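Side-chain contacts in acetyltransferase-like, GNAT family (Bacteroides thetaiotaomicron, PDB 3EY5), which probably works as an N-acetyltransferase of the GNAT family, whose members typically move an acetyl group from acetyl-CoA to an amine: residues R35-E38 with H39-E42; E166-R169 with H170-T174. All coordinates share one frame; numbering follows the deposited sequence.

Interaction 1: R35-E38 with H39-E42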
loop_
_atom_site.group_PDB
_atom_site.type_symbol
_atom_site.label_atom_id
_atom_site.label_comp_id
_atom_site.label_asym_id
_atom_site.label_seq_id
_atom_site.Cartn_x
_atom_site.Cartn_y
_atom_site.Cartn_z
ATOM N N ARG A 35 -6.071 9.776 1.075
ATOM C CA ARG A 35 -7.228 10.557 0.671
ATOM C C ARG A 35 -7.984 11.095 1.882
ATOM O O ARG A 35 -7.770 10.655 3.003
ATOM C CB ARG A 35 -8.112 9.760 -0.286
ATOM C CG ARG A 35 -8.521 8.393 0.220
ATOM C CD ARG A 35 -9.251 7.657 -0.912
ATOM N NE ARG A 35 -8.373 6.822 -1.749
ATOM C CZ ARG A 35 -8.082 7.066 -3.026
ATOM N NH1 ARG A 35 -8.570 8.137 -3.628
ATOM N NH2 ARG A 35 -7.294 6.235 -3.702
ATOM N N GLU A 36 -8.850 12.071 1.645
ATOM C CA GLU A 36 -9.735 12.578 2.692
ATOM C C GLU A 36 -10.459 11.406 3.375
ATOM O O GLU A 36 -10.873 10.447 2.728
ATOM C CB GLU A 36 -10.721 13.630 2.146
ATOM C CG GLU A 36 -10.998 14.798 3.146
ATOM C CD GLU A 36 -11.231 14.319 4.614
ATOM O OE1 GLU A 36 -12.411 14.010 4.983
ATOM O OE2 GLU A 36 -10.226 14.236 5.388
ATOM N N LEU A 37 -10.586 11.489 4.693
ATOM C CA LEU A 37 -11.097 10.375 5.469
ATOM C C LEU A 37 -12.526 10.007 5.066
ATOM O O LEU A 37 -12.814 8.830 4.816
ATOM C CB LEU A 37 -10.959 10.638 6.963
ATOM C CG LEU A 37 -9.509 10.626 7.503
ATOM C CD1 LEU A 37 -9.578 10.501 9.040
ATOM C CD2 LEU A 37 -8.664 9.482 6.908
ATOM N N GLU A 38 -13.402 11.002 4.945
ATOM C CA GLU A 38 -14.763 10.730 4.469
ATOM C C GLU A 38 -14.763 9.921 3.168
ATOM O O GLU A 38 -15.636 9.082 2.991
ATOM C CB GLU A 38 -15.636 12.005 4.321
ATOM C CG GLU A 38 -17.170 11.665 4.355
ATOM C CD GLU A 38 -18.090 12.630 3.575
ATOM O OE1 GLU A 38 -17.614 13.687 3.102
ATOM O OE2 GLU A 38 -19.312 12.334 3.443
ATOM N N HIS A 39 -13.783 10.172 2.289
ATOM C CA HIS A 39 -13.648 9.462 1.004
ATOM C C HIS A 39 -13.132 8.041 1.189
ATOM O O HIS A 39 -13.523 7.099 0.476
ATOM C CB HIS A 39 -12.659 10.180 0.098
ATOM C CG HIS A 39 -13.155 11.478 -0.446
ATOM N ND1 HIS A 39 -14.397 11.995 -0.142
ATOM C CD2 HIS A 39 -12.564 12.376 -1.268
ATOM C CE1 HIS A 39 -14.552 13.152 -0.760
ATOM N NE2 HIS A 39 -13.453 13.407 -1.449
ATOM N N LEU A 40 -12.183 7.908 2.106
ATOM C CA LEU A 40 -11.613 6.616 2.413
ATOM C C LEU A 40 -12.717 5.674 2.934
ATOM O O LEU A 40 -12.759 4.494 2.597
ATOM C CB LEU A 40 -10.513 6.803 3.426
ATOM C CG LEU A 40 -10.125 5.537 4.151
ATOM C CD1 LEU A 40 -9.464 4.528 3.178
ATOM C CD2 LEU A 40 -9.223 5.903 5.343
ATOM N N ARG A 41 -13.601 6.213 3.761
ATOM C CA ARG A 41 -14.789 5.469 4.193
ATOM C C ARG A 41 -15.628 5.004 3.002
ATOM O O ARG A 41 -16.009 3.825 2.921
ATOM C CB ARG A 41 -15.628 6.313 5.147
ATOM C CG ARG A 41 -14.944 6.549 6.492
ATOM C CD ARG A 41 -15.870 7.273 7.457
ATOM N NE ARG A 41 -17.013 6.445 7.856
ATOM C CZ ARG A 41 -17.072 5.734 8.983
ATOM N NH1 ARG A 41 -16.050 5.750 9.845
ATOM N NH2 ARG A 41 -18.159 5.016 9.249
ATOM N N GLU A 42 -15.875 5.923 2.071
ATOM C CA GLU A 42 -16.648 5.641 0.877
ATOM C C GLU A 42 -16.012 4.552 -0.020
ATOM O O GLU A 42 -16.715 3.659 -0.491
ATOM C CB GLU A 42 -16.894 6.939 0.105
ATOM C CG GLU A 42 -17.769 7.956 0.906
ATOM C CD GLU A 42 -17.772 9.409 0.365
ATOM O OE1 GLU A 42 -17.220 9.705 -0.719
ATOM O OE2 GLU A 42 -18.360 10.274 1.050
#
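Glu36 O is reached by two backbone donors of the first helical turn: Leu40 N at 2.9 Å, approaching nearly in line with the carbonyl, and His39 N, whose bond is bent and weak. Arg41 N meets Leu37 O at 2.9 Å with an N-H...O angle of 169°, while the bond from Glu42 N to Glu38 O is longer, 3.3 Å. Glu36 is the N-cap of helix 37-46: its OE1 accepts from Glu38 N at 3.2 Å, the donor standing above the carboxylate plane, and its CB lies over one face of the His39 ring, toward the rim. A turn apart, Glu38 OE2 and Glu42 OE2 come within 3.3 Å with their carboxylate planes 71° apart, a pairing of like charges that would probably raise the proton affinity of one of them. On the other flank Leu37 CD2 packs on Leu40 CD2 at 3.9 Å, the two side chains side by side and facing helix 15-28, where Leu40 touches Tyr18 and Leu25. Arg35 crosses Leu40 at about a right angle, CG to CB 4.1 Å; the bend at chi3 (92°) turns its guanidinium to a salt bridge with Glu77 and a hydrogen bond with Val176 O.

Interaction 2: E166-R169 with H170-T174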
loop_
_atom_site.group_PDB
_atom_site.type_symbol
_atom_site.label_atom_id
_atom_site.label_comp_id
_atom_site.label_asym_id
_atom_site.label_seq_id
_atom_site.Cartn_x
_atom_site.Cartn_y
_atom_site.Cartn_z
ATOM N N GLU A 166 4.146 0.852 -18.332
ATOM C CA GLU A 166 3.315 1.904 -18.901
ATOM C C GLU A 166 1.841 1.604 -18.669
ATOM O O GLU A 166 1.068 2.505 -18.299
ATOM C CB GLU A 166 3.630 2.100 -20.392
ATOM C CG GLU A 166 5.002 2.714 -20.617
ATOM C CD GLU A 166 5.189 4.095 -19.941
ATOM O OE1 GLU A 166 6.345 4.604 -19.913
ATOM O OE2 GLU A 166 4.198 4.676 -19.437
ATOM N N GLY A 167 1.475 0.331 -18.824
ATOM C CA GLY A 167 0.117 -0.090 -18.609
ATOM C C GLY A 167 -0.229 -0.045 -17.133
ATOM O O GLY A 167 -1.357 0.270 -16.776
ATOM N N ILE A 168 0.724 -0.362 -16.268
ATOM C CA ILE A 168 0.438 -0.308 -14.830
ATOM C C ILE A 168 0.313 1.148 -14.353
ATOM O O ILE A 168 -0.640 1.491 -13.632
ATOM C CB ILE A 168 1.469 -1.058 -14.025
ATOM C CG1 ILE A 168 1.270 -2.567 -14.254
ATOM C CG2 ILE A 168 1.378 -0.679 -12.554
ATOM C CD1 ILE A 168 2.507 -3.369 -13.908
ATOM N N ARG A 169 1.248 1.996 -14.775
ATOM C CA ARG A 169 1.203 3.419 -14.429
ATOM C C ARG A 169 -0.128 3.999 -14.798
ATOM O O ARG A 169 -0.742 4.716 -14.012
ATOM C CB ARG A 169 2.281 4.183 -15.191
ATOM C CG ARG A 169 2.368 5.639 -14.787
ATOM C CD ARG A 169 3.409 6.332 -15.631
ATOM N NE ARG A 169 2.834 7.317 -16.536
ATOM C CZ ARG A 169 2.290 7.045 -17.723
ATOM N NH1 ARG A 169 1.809 8.041 -18.450
ATOM N NH2 ARG A 169 2.202 5.793 -18.188
ATOM N N HIS A 170 -0.575 3.684 -16.008
ATOM C CA HIS A 170 -1.827 4.198 -16.492
ATOM C C HIS A 170 -2.996 3.737 -15.586
ATOM O O HIS A 170 -3.791 4.553 -15.139
ATOM C CB HIS A 170 -2.049 3.856 -17.994
ATOM C CG HIS A 170 -3.341 4.393 -18.532
ATOM N ND1 HIS A 170 -3.523 5.729 -18.835
ATOM C CD2 HIS A 170 -4.534 3.793 -18.762
ATOM C CE1 HIS A 170 -4.761 5.922 -19.254
ATOM N NE2 HIS A 170 -5.399 4.765 -19.218
ATOM N N LYS A 171 -3.081 2.446 -15.305
ATOM C CA LYS A 171 -4.063 1.913 -14.351
ATOM C C LYS A 171 -4.064 2.601 -12.977
ATOM O O LYS A 171 -5.128 2.905 -12.439
ATOM C CB LYS A 171 -3.857 0.393 -14.151
ATOM C CG LYS A 171 -4.037 -0.424 -15.424
ATOM C CD LYS A 171 -3.989 -1.940 -15.155
ATOM C CE LYS A 171 -3.864 -2.778 -16.451
ATOM N NZ LYS A 171 -2.429 -3.048 -16.891
ATOM N N LEU A 172 -2.871 2.827 -12.418
ATOM C CA LEU A 172 -2.716 3.506 -11.134
ATOM C C LEU A 172 -3.215 4.955 -11.158
ATOM O O LEU A 172 -3.986 5.381 -10.264
ATOM C CB LEU A 172 -1.231 3.503 -10.681
ATOM C CG LEU A 172 -0.559 2.129 -10.493
ATOM C CD1 LEU A 172 0.851 2.291 -9.916
ATOM C CD2 LEU A 172 -1.370 1.226 -9.609
ATOM N N HIS A 173 -2.746 5.722 -12.148
ATOM C CA HIS A 173 -3.085 7.136 -12.218
ATOM C C HIS A 173 -4.584 7.372 -12.397
ATOM O O HIS A 173 -5.153 8.293 -11.833
ATOM C CB HIS A 173 -2.316 7.796 -13.344
ATOM C CG HIS A 173 -0.884 8.030 -13.007
ATOM N ND1 HIS A 173 -0.116 8.978 -13.640
ATOM C CD2 HIS A 173 -0.090 7.465 -12.061
ATOM C CE1 HIS A 173 1.105 8.974 -13.123
ATOM N NE2 HIS A 173 1.144 8.070 -12.156
ATOM N N THR A 174 -5.223 6.540 -13.186
ATOM C CA THR A 174 -6.610 6.835 -13.496
ATOM C C THR A 174 -7.522 6.294 -12.400
ATOM O O THR A 174 -8.382 7.034 -11.914
ATOM C CB THR A 174 -7.003 6.338 -14.878
ATOM O OG1 THR A 174 -6.607 4.977 -15.010
ATOM C CG2 THR A 174 -6.268 7.123 -15.962
#
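Helix 161-176, close to the C-terminus of the chain, brings side chains three and four residues apart together along its length, with Arg169 and His173 one turn from each other. Arg169 CG sits over one face of the His173 ring, 4.0 Å from its centroid and 17° off the normal, a CH-pi contact. The Arg169 chain leaves with CG opposite the backbone N (chi1 -175°) and bends at chi3, which lets NH2 form a salt bridge with Glu166 OE2 at 2.6 Å; the guanidinium plane is turned 62° from the ring. His173 also meets Tyr137 of strand 136-139. Gly167 O takes a nearly straight bond from Lys171 N at 3.1 Å and a weak one from Lys171 NZ at 3.5 Å, the lysine chain running extended and then folding back at chi4. A methionine in place of Lys171 would probably leave Gly167 O without its second donor and Glu72 without the distant charge with which it forms a weak ion pair. On another side of the helix, Ile168 CG2 packs on Leu172 CG at 4.0 Å. At the far end Thr174 OG1 donates to His170 O at 2.9 Å, and Thr174 N shares that acceptor. With its charged tip held by the salt bridge and its aliphatic CG lying on the His173 ring, Arg169 is probably limited in its rotation.

Interactions 1 and 2 belong to separate helices, 37-46 and 161-176, and do not touch: their centres lie 22 Å apart and their nearest atoms about 7 Å. Residues 35-42 come well before 166-174 in the chain. Arg35 provides an indirect bridge, since its bond to Val176 O ties the start of interaction 1 to the end of the helix that carries 166-174, and the same side chain reaches strand 74-81 of the sheet. Each helix has its own apolar support: 35-42 leans on helix 15-28, whereas 166-174 rests on Phe73 and on Tyr137 of strand 136-139. The two centres are about equally far from the centre of the chain, 16 and 15 Å.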